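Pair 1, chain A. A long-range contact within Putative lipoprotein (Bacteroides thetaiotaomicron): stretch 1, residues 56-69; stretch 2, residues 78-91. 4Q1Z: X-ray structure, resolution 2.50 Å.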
# COMPACT_ATOMS: atom_id res chain seq x y z
N GLY A 56 5.01 -9.16 -40.95
CA GLY A 56 3.64 -9.15 -41.46
C GLY A 56 2.86 -7.85 -41.37
O GLY A 56 1.65 -7.86 -41.63
N ILE A 57 3.52 -6.74 -41.00
CA ILE A 57 2.85 -5.44 -40.91
C ILE A 57 2.80 -4.80 -42.31
O ILE A 57 3.83 -4.63 -42.96
CB ILE A 57 3.45 -4.50 -39.81
CG1 ILE A 57 2.83 -3.09 -39.87
CG2 ILE A 57 4.99 -4.46 -39.81
CD1 ILE A 57 2.78 -2.40 -38.60
N ILE A 58 1.57 -4.50 -42.77
CA ILE A 58 1.31 -3.88 -44.07
C ILE A 58 1.75 -2.39 -44.01
O ILE A 58 1.45 -1.73 -43.01
CB ILE A 58 -0.17 -4.06 -44.50
CG1 ILE A 58 -1.19 -3.52 -43.47
CG2 ILE A 58 -0.47 -5.52 -44.84
CD1 ILE A 58 -1.91 -2.31 -43.92
N PRO A 59 2.49 -1.85 -45.02
CA PRO A 59 2.97 -0.46 -44.93
C PRO A 59 1.89 0.61 -44.74
O PRO A 59 0.72 0.42 -45.12
CB PRO A 59 3.72 -0.26 -46.26
CG PRO A 59 4.15 -1.62 -46.64
CD PRO A 59 2.99 -2.50 -46.26
N GLY A 60 2.30 1.72 -44.13
CA GLY A 60 1.47 2.88 -43.81
C GLY A 60 2.01 3.67 -42.64
O GLY A 60 3.11 3.40 -42.16
N ILE A 61 1.25 4.68 -42.18
CA ILE A 61 1.67 5.47 -41.02
C ILE A 61 0.84 5.02 -39.81
O ILE A 61 -0.39 5.04 -39.86
CB ILE A 61 1.70 7.02 -41.22
CG1 ILE A 61 0.31 7.64 -41.52
CG2 ILE A 61 2.74 7.43 -42.26
CD1 ILE A 61 -0.26 8.44 -40.32
N TYR A 62 1.53 4.53 -38.76
CA TYR A 62 0.90 4.01 -37.55
C TYR A 62 1.29 4.78 -36.31
O TYR A 62 2.38 5.36 -36.26
CB TYR A 62 1.30 2.53 -37.33
CG TYR A 62 0.81 1.54 -38.36
CD1 TYR A 62 1.57 1.24 -39.49
CD2 TYR A 62 -0.37 0.82 -38.16
CE1 TYR A 62 1.14 0.30 -40.43
CE2 TYR A 62 -0.81 -0.12 -39.09
CZ TYR A 62 -0.05 -0.38 -40.22
OH TYR A 62 -0.47 -1.32 -41.13
N SER A 63 0.44 4.73 -35.27
CA SER A 63 0.75 5.28 -33.95
C SER A 63 1.19 4.08 -33.09
O SER A 63 0.39 3.18 -32.80
CB SER A 63 -0.44 6.04 -33.36
OG SER A 63 -0.13 7.41 -33.16
N VAL A 64 2.50 4.01 -32.80
CA VAL A 64 3.12 2.90 -32.10
C VAL A 64 3.22 3.22 -30.61
O VAL A 64 3.72 4.28 -30.24
CB VAL A 64 4.50 2.56 -32.73
CG1 VAL A 64 5.10 1.30 -32.12
CG2 VAL A 64 4.38 2.43 -34.25
N THR A 65 2.72 2.31 -29.76
CA THR A 65 2.72 2.47 -28.30
C THR A 65 3.37 1.26 -27.61
O THR A 65 3.14 0.12 -28.02
CB THR A 65 1.30 2.71 -27.76
OG1 THR A 65 0.41 1.81 -28.41
CG2 THR A 65 0.82 4.12 -28.01
N VAL A 66 4.19 1.55 -26.58
CA VAL A 66 4.91 0.59 -25.74
C VAL A 66 4.37 0.71 -24.33
O VAL A 66 4.21 1.82 -23.84
CB VAL A 66 6.45 0.80 -25.78
CG1 VAL A 66 7.18 -0.25 -24.94
CG2 VAL A 66 6.98 0.81 -27.21
N SER A 67 4.04 -0.44 -23.70
CA SER A 67 3.53 -0.52 -22.33
C SER A 67 3.81 -1.89 -21.71
O SER A 67 3.67 -2.93 -22.37
CB SER A 67 2.03 -0.22 -22.28
OG SER A 67 1.56 -0.16 -20.94
N GLY A 68 4.21 -1.86 -20.46
CA GLY A 68 4.56 -3.05 -19.70
C GLY A 68 5.26 -2.70 -18.42
O GLY A 68 5.22 -1.54 -17.99
N THR A 69 5.92 -3.69 -17.82
CA THR A 69 6.59 -3.55 -16.52
C THR A 69 8.04 -4.04 -16.59
O THR A 69 8.33 -5.08 -17.17
CB THR A 69 5.76 -4.27 -15.41
OG1 THR A 69 4.61 -3.47 -15.14
CG2 THR A 69 6.51 -4.46 -14.10
N TYR A 78 8.72 -1.09 -12.04
CA TYR A 78 8.50 0.10 -12.84
C TYR A 78 7.41 -0.13 -13.87
O TYR A 78 7.43 -1.13 -14.57
CB TYR A 78 9.79 0.52 -13.60
CG TYR A 78 11.00 0.77 -12.73
CD1 TYR A 78 11.79 -0.29 -12.28
CD2 TYR A 78 11.40 2.06 -12.40
CE1 TYR A 78 12.91 -0.07 -11.49
CE2 TYR A 78 12.53 2.30 -11.62
CZ TYR A 78 13.28 1.22 -11.16
OH TYR A 78 14.39 1.43 -10.37
N TYR A 79 6.51 0.84 -14.00
CA TYR A 79 5.54 0.84 -15.07
C TYR A 79 6.20 1.64 -16.20
O TYR A 79 6.57 2.81 -16.02
CB TYR A 79 4.17 1.41 -14.64
CG TYR A 79 3.18 1.44 -15.78
CD1 TYR A 79 2.79 0.27 -16.44
CD2 TYR A 79 2.68 2.65 -16.26
CE1 TYR A 79 1.91 0.31 -17.51
CE2 TYR A 79 1.79 2.69 -17.33
CZ TYR A 79 1.42 1.52 -17.97
OH TYR A 79 0.57 1.59 -19.03
N ILE A 80 6.48 0.96 -17.31
CA ILE A 80 7.21 1.60 -18.41
C ILE A 80 6.25 1.90 -19.55
O ILE A 80 5.30 1.15 -19.78
CB ILE A 80 8.46 0.75 -18.80
CG1 ILE A 80 8.09 -0.66 -19.35
CG2 ILE A 80 9.42 0.65 -17.59
CD1 ILE A 80 9.23 -1.52 -19.83
N ASN A 81 6.45 3.04 -20.22
CA ASN A 81 5.58 3.51 -21.29
C ASN A 81 6.34 4.35 -22.31
O ASN A 81 7.29 5.03 -21.97
CB ASN A 81 4.41 4.34 -20.70
CG ASN A 81 3.05 3.98 -21.26
OD1 ASN A 81 2.83 3.96 -22.48
ND2 ASN A 81 2.09 3.71 -20.38
N GLY A 82 5.88 4.30 -23.54
CA GLY A 82 6.48 5.05 -24.64
C GLY A 82 5.60 5.04 -25.86
O GLY A 82 4.67 4.24 -25.95
N ASN A 83 5.85 5.97 -26.79
CA ASN A 83 5.12 6.03 -28.05
C ASN A 83 5.90 6.75 -29.13
O ASN A 83 6.87 7.46 -28.85
CB ASN A 83 3.71 6.65 -27.90
CG ASN A 83 3.67 8.05 -27.40
OD1 ASN A 83 3.92 9.00 -28.15
ND2 ASN A 83 3.25 8.22 -26.16
N SER A 84 5.50 6.52 -30.37
CA SER A 84 6.00 7.12 -31.59
C SER A 84 4.76 7.41 -32.40
O SER A 84 4.06 6.48 -32.82
CB SER A 84 6.96 6.17 -32.31
OG SER A 84 8.14 6.83 -32.74
N VAL A 85 4.40 8.70 -32.48
CA VAL A 85 3.18 9.13 -33.16
C VAL A 85 3.44 9.30 -34.65
O VAL A 85 4.42 9.95 -35.05
CB VAL A 85 2.56 10.41 -32.54
CG1 VAL A 85 1.13 10.62 -33.03
CG2 VAL A 85 2.60 10.34 -31.01
N ASN A 86 2.55 8.69 -35.47
CA ASN A 86 2.50 8.70 -36.93
C ASN A 86 3.89 8.45 -37.56
O ASN A 86 4.43 9.29 -38.29
CB ASN A 86 1.85 9.99 -37.45
CG ASN A 86 0.42 10.22 -36.99
OD1 ASN A 86 -0.24 9.36 -36.37
ND2 ASN A 86 -0.09 11.41 -37.28
N ALA A 87 4.46 7.27 -37.25
CA ALA A 87 5.74 6.81 -37.79
C ALA A 87 5.58 6.39 -39.26
O ALA A 87 4.52 5.87 -39.63
CB ALA A 87 6.25 5.64 -36.96
N ALA A 88 6.60 6.64 -40.11
CA ALA A 88 6.55 6.32 -41.54
C ALA A 88 7.07 4.91 -41.80
O ALA A 88 8.26 4.70 -42.01
CB ALA A 88 7.36 7.33 -42.35
N LEU A 89 6.15 3.93 -41.76
CA LEU A 89 6.46 2.51 -41.96
C LEU A 89 6.15 2.11 -43.40
O LEU A 89 4.98 1.91 -43.74
CB LEU A 89 5.67 1.63 -40.96
CG LEU A 89 5.89 1.86 -39.46
CD1 LEU A 89 4.80 2.71 -38.87
CD2 LEU A 89 5.87 0.55 -38.72
N PHE A 90 7.17 2.04 -44.26
CA PHE A 90 6.96 1.69 -45.68
C PHE A 90 8.02 0.71 -46.20
O PHE A 90 7.66 -0.24 -46.90
CB PHE A 90 6.92 2.94 -46.56
CG PHE A 90 5.88 3.97 -46.17
CD1 PHE A 90 4.53 3.75 -46.43
CD2 PHE A 90 6.25 5.15 -45.54
CE1 PHE A 90 3.57 4.70 -46.07
CE2 PHE A 90 5.28 6.10 -45.17
CZ PHE A 90 3.95 5.86 -45.44
N LYS A 91 9.30 0.93 -45.85
CA LYS A 91 10.42 0.09 -46.26
C LYS A 91 10.49 -1.23 -45.43
O LYS A 91 9.72 -1.44 -44.49
CB LYS A 91 11.75 0.86 -46.16

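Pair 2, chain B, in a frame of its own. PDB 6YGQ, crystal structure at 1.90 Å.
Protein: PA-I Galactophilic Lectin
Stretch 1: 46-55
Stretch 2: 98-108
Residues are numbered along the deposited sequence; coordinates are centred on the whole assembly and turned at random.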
# COMPACT_ATOMS: atom_id res chain seq x y z
N ALA B 46 -2.51 -20.67 -14.89
CA ALA B 46 -2.78 -19.57 -15.80
C ALA B 46 -4.28 -19.31 -15.88
O ALA B 46 -5.08 -20.25 -16.00
CB ALA B 46 -2.21 -19.87 -17.18
N GLY B 47 -4.66 -18.04 -15.79
CA GLY B 47 -6.04 -17.64 -15.92
C GLY B 47 -6.76 -17.42 -14.61
O GLY B 47 -7.81 -16.76 -14.60
N GLU B 48 -6.25 -17.96 -13.51
CA GLU B 48 -6.80 -17.65 -12.20
C GLU B 48 -6.61 -16.17 -11.91
O GLU B 48 -5.68 -15.53 -12.40
CB GLU B 48 -6.13 -18.51 -11.12
CG GLU B 48 -6.43 -20.00 -11.26
CD GLU B 48 -5.71 -20.86 -10.23
OE1 GLU B 48 -4.74 -20.37 -9.61
OE2 GLU B 48 -6.11 -22.03 -10.05
N ILE B 49 -7.52 -15.61 -11.10
CA ILE B 49 -7.48 -14.20 -10.73
C ILE B 49 -7.19 -14.12 -9.24
O ILE B 49 -7.91 -14.71 -8.43
CB ILE B 49 -8.79 -13.48 -11.07
CG1 ILE B 49 -9.12 -13.64 -12.56
CG2 ILE B 49 -8.69 -12.00 -10.72
CD1 ILE B 49 -10.45 -13.05 -12.96
N ILE B 50 -6.14 -13.38 -8.87
CA ILE B 50 -5.75 -13.22 -7.48
C ILE B 50 -5.51 -11.74 -7.20
O ILE B 50 -5.28 -10.94 -8.10
CB ILE B 50 -4.50 -14.05 -7.11
CG1 ILE B 50 -3.28 -13.59 -7.91
CG2 ILE B 50 -4.76 -15.53 -7.33
CD1 ILE B 50 -1.97 -14.14 -7.38
N THR B 51 -5.58 -11.40 -5.91
CA THR B 51 -5.28 -10.06 -5.44
C THR B 51 -4.21 -10.14 -4.37
O THR B 51 -4.32 -10.95 -3.44
CB THR B 51 -6.54 -9.37 -4.90
OG1 THR B 51 -7.41 -9.04 -5.99
CG2 THR B 51 -6.17 -8.11 -4.13
N ILE B 52 -3.18 -9.32 -4.50
CA ILE B 52 -2.09 -9.25 -3.53
C ILE B 52 -2.10 -7.87 -2.90
O ILE B 52 -2.20 -6.86 -3.61
CB ILE B 52 -0.73 -9.54 -4.19
CG1 ILE B 52 -0.78 -10.86 -4.97
CG2 ILE B 52 0.37 -9.59 -3.14
CD1 ILE B 52 0.29 -10.98 -6.05
N LEU B 53 -2.01 -7.83 -1.57
CA LEU B 53 -2.00 -6.59 -0.80
C LEU B 53 -0.83 -6.59 0.16
O LEU B 53 -0.53 -7.62 0.77
CB LEU B 53 -3.31 -6.41 -0.02
CG LEU B 53 -4.60 -6.58 -0.82
CD1 LEU B 53 -5.79 -6.64 0.12
CD2 LEU B 53 -4.74 -5.45 -1.82
N ALA B 54 -0.18 -5.44 0.33
CA ALA B 54 1.03 -5.40 1.13
C ALA B 54 1.17 -4.08 1.87
O ALA B 54 0.60 -3.05 1.49
CB ALA B 54 2.27 -5.63 0.26
N SER B 55 1.95 -4.12 2.95
CA SER B 55 2.27 -2.96 3.76
C SER B 55 3.57 -3.25 4.50
O SER B 55 3.99 -4.40 4.62
CB SER B 55 1.15 -2.64 4.75
OG SER B 55 0.98 -3.69 5.69
N PRO B 98 5.89 -6.75 -11.07
CA PRO B 98 5.75 -5.75 -10.01
C PRO B 98 4.47 -5.99 -9.23
O PRO B 98 3.46 -6.40 -9.78
CB PRO B 98 5.71 -4.42 -10.78
CG PRO B 98 5.11 -4.79 -12.10
CD PRO B 98 5.59 -6.19 -12.41
N VAL B 99 4.54 -5.73 -7.92
CA VAL B 99 3.35 -5.82 -7.06
C VAL B 99 3.10 -4.48 -6.37
O VAL B 99 2.01 -3.92 -6.47
CB VAL B 99 3.50 -6.94 -6.02
CG1 VAL B 99 2.35 -6.90 -5.01
CG2 VAL B 99 3.56 -8.29 -6.72
N GLY B 100 4.11 -3.96 -5.66
CA GLY B 100 3.90 -2.71 -4.95
C GLY B 100 2.97 -2.91 -3.76
O GLY B 100 2.93 -3.98 -3.14
N ASN B 101 2.22 -1.85 -3.43
CA ASN B 101 1.27 -1.93 -2.33
C ASN B 101 0.15 -2.91 -2.63
O ASN B 101 -0.43 -3.49 -1.70
CB ASN B 101 0.63 -0.56 -2.06
CG ASN B 101 1.61 0.46 -1.54
OD1 ASN B 101 2.74 0.14 -1.17
ND2 ASN B 101 1.18 1.72 -1.50
N HIS B 102 -0.21 -3.08 -3.90
CA HIS B 102 -1.37 -3.89 -4.23
C HIS B 102 -1.35 -4.24 -5.71
O HIS B 102 -1.00 -3.40 -6.55
CB HIS B 102 -2.68 -3.18 -3.87
CG HIS B 102 -2.73 -1.74 -4.31
ND1 HIS B 102 -3.04 -1.37 -5.59
CD2 HIS B 102 -2.52 -0.60 -3.62
CE1 HIS B 102 -3.02 -0.05 -5.68
NE2 HIS B 102 -2.70 0.44 -4.50
N LYS B 103 -1.73 -5.47 -6.01
CA LYS B 103 -2.00 -5.92 -7.37
C LYS B 103 -3.40 -6.51 -7.37
O LYS B 103 -3.62 -7.61 -6.87
CB LYS B 103 -0.97 -6.94 -7.84
CG LYS B 103 -0.82 -6.97 -9.35
CD LYS B 103 0.20 -8.00 -9.79
CE LYS B 103 1.04 -7.48 -10.95
NZ LYS B 103 0.23 -7.11 -12.15
N TYR B 104 -4.36 -5.77 -7.93
CA TYR B 104 -5.77 -6.06 -7.77
C TYR B 104 -6.30 -6.82 -8.98
O TYR B 104 -6.13 -6.38 -10.12
CB TYR B 104 -6.54 -4.75 -7.57
CG TYR B 104 -8.02 -4.90 -7.32
CD1 TYR B 104 -8.50 -5.45 -6.14
CD2 TYR B 104 -8.95 -4.45 -8.26
CE1 TYR B 104 -9.86 -5.58 -5.91
CE2 TYR B 104 -10.30 -4.57 -8.03
CZ TYR B 104 -10.75 -5.13 -6.86
OH TYR B 104 -12.10 -5.25 -6.63
N ARG B 105 -6.95 -7.95 -8.72
CA ARG B 105 -7.57 -8.78 -9.76
C ARG B 105 -6.57 -9.06 -10.88
O ARG B 105 -6.80 -8.77 -12.06
CB ARG B 105 -8.83 -8.11 -10.30
CG ARG B 105 -9.96 -8.06 -9.28
CD ARG B 105 -11.27 -7.61 -9.91
NE ARG B 105 -12.34 -7.64 -8.92
CZ ARG B 105 -13.01 -8.74 -8.58
NH1 ARG B 105 -12.73 -9.90 -9.15
NH2 ARG B 105 -13.97 -8.67 -7.66
N TRP B 106 -5.45 -9.65 -10.49
CA TRP B 106 -4.39 -10.01 -11.42
C TRP B 106 -4.73 -11.33 -12.09
O TRP B 106 -4.88 -12.35 -11.41
CB TRP B 106 -3.06 -10.11 -10.67
CG TRP B 106 -1.88 -10.46 -11.52
CD1 TRP B 106 -1.69 -10.16 -12.84
CD2 TRP B 106 -0.71 -11.18 -11.10
NE1 TRP B 106 -0.48 -10.65 -13.27
CE2 TRP B 106 0.14 -11.28 -12.22
CE3 TRP B 106 -0.31 -11.75 -9.89
CZ2 TRP B 106 1.37 -11.92 -12.16
CZ3 TRP B 106 0.92 -12.38 -9.84
CH2 TRP B 106 1.75 -12.46 -10.96
N SER B 107 -4.85 -11.33 -13.40
CA SER B 107 -5.04 -12.58 -14.12
C SER B 107 -3.69 -13.25 -14.28
O SER B 107 -2.84 -12.79 -15.07
CB SER B 107 -5.72 -12.37 -15.46
OG SER B 107 -6.09 -13.62 -16.04
N VAL B 108 -3.47 -14.34 -13.56
CA VAL B 108 -2.17 -15.00 -13.49
C VAL B 108 -1.75 -15.42 -14.89
O VAL B 108 -2.52 -16.11 -15.59
CB VAL B 108 -2.22 -16.20 -12.53
CG1 VAL B 108 -0.88 -16.91 -12.49
CG2 VAL B 108 -2.64 -15.75 -11.14
O HOH W 1 -8.37 -14.63 -16.28

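A beta bulge lets two antiparallel strands stay paired while one of them carries an extra residue, and the two pairs here show how differently such a frame can be filled. Fourteen central residues superpose with an RMSD of 0.9 Å. In pair 1 the register slips by one between Y62(A) and V64(A); in pair 2 it slips between the matching I50(B) and I52(B). The extra residue lies on the partner strand, where the CA atoms of N86(A) and R105(B) fall 0.2 Å apart after superposition, and both residues have an unusual positive phi, 46° and 51°.

Backbone hydrogen bonds hold the frame on each side of the bulge. In pair 1, A87(A) N donates to Y62(A) O (3.0 Å) and S84(A) N to V64(A) O (2.9 Å); in pair 2, W106(B) N donates to I50(B) O (2.7 Å) and K103(B) N to I52(B) O (2.8 Å). The return bond from Y62(A) N to A87(A) O is weak at 3.4 Å, whereas I50(B) N reaches W106(B) O at 3.0 Å. At the bulge itself, S63(A) matches T51(B). T51(B) OG1 accepts a hydrogen bond from R105(B) N at 3.0 Å, so a side chain ties the bulge down; S63(A) OG makes no hydrogen bond across pair 1, and its nearest atom there is V85(A) CG1, at 3.5 Å.

The inward problem is posed on the face that carries Y62(A) and V64(A), or I50(B) and I52(B), all buried. Pair 1 puts the aromatic ring on the first strand: L89(A) CD1 lies at the edge of the Y62(A) ring, 3.6 Å from Y62(A) CD1, and the matching partner A87(A) is small. Pair 2 reverses the arrangement. W106(B) occupies the alanine's position, and two isoleucines meet its ring, I50(B) CD1 at 3.8 Å and I52(B) CD1 at 4.0 Å from W106(B) CE3. V108(B), matching L89(A), adds a contact of its CG2 with I50(B) CG1 at 3.9 Å.

Farther along, V64(A) faces S84(A), their CB atoms 4.4 Å apart, while I52(B) faces K103(B), with CB atoms 4.5 Å apart, and also packs its CG2 against V99(B) CG1 at 3.8 Å. Next on this side, V66(A) pairs with G82(A), and V66(A) N donates to G82(A) O at 2.8 Å; the matching A54(B) N donates to N101(B) O, also at 2.8 Å. The principle is that the backbone fixes where side chains meet, while bulk may come from either strand.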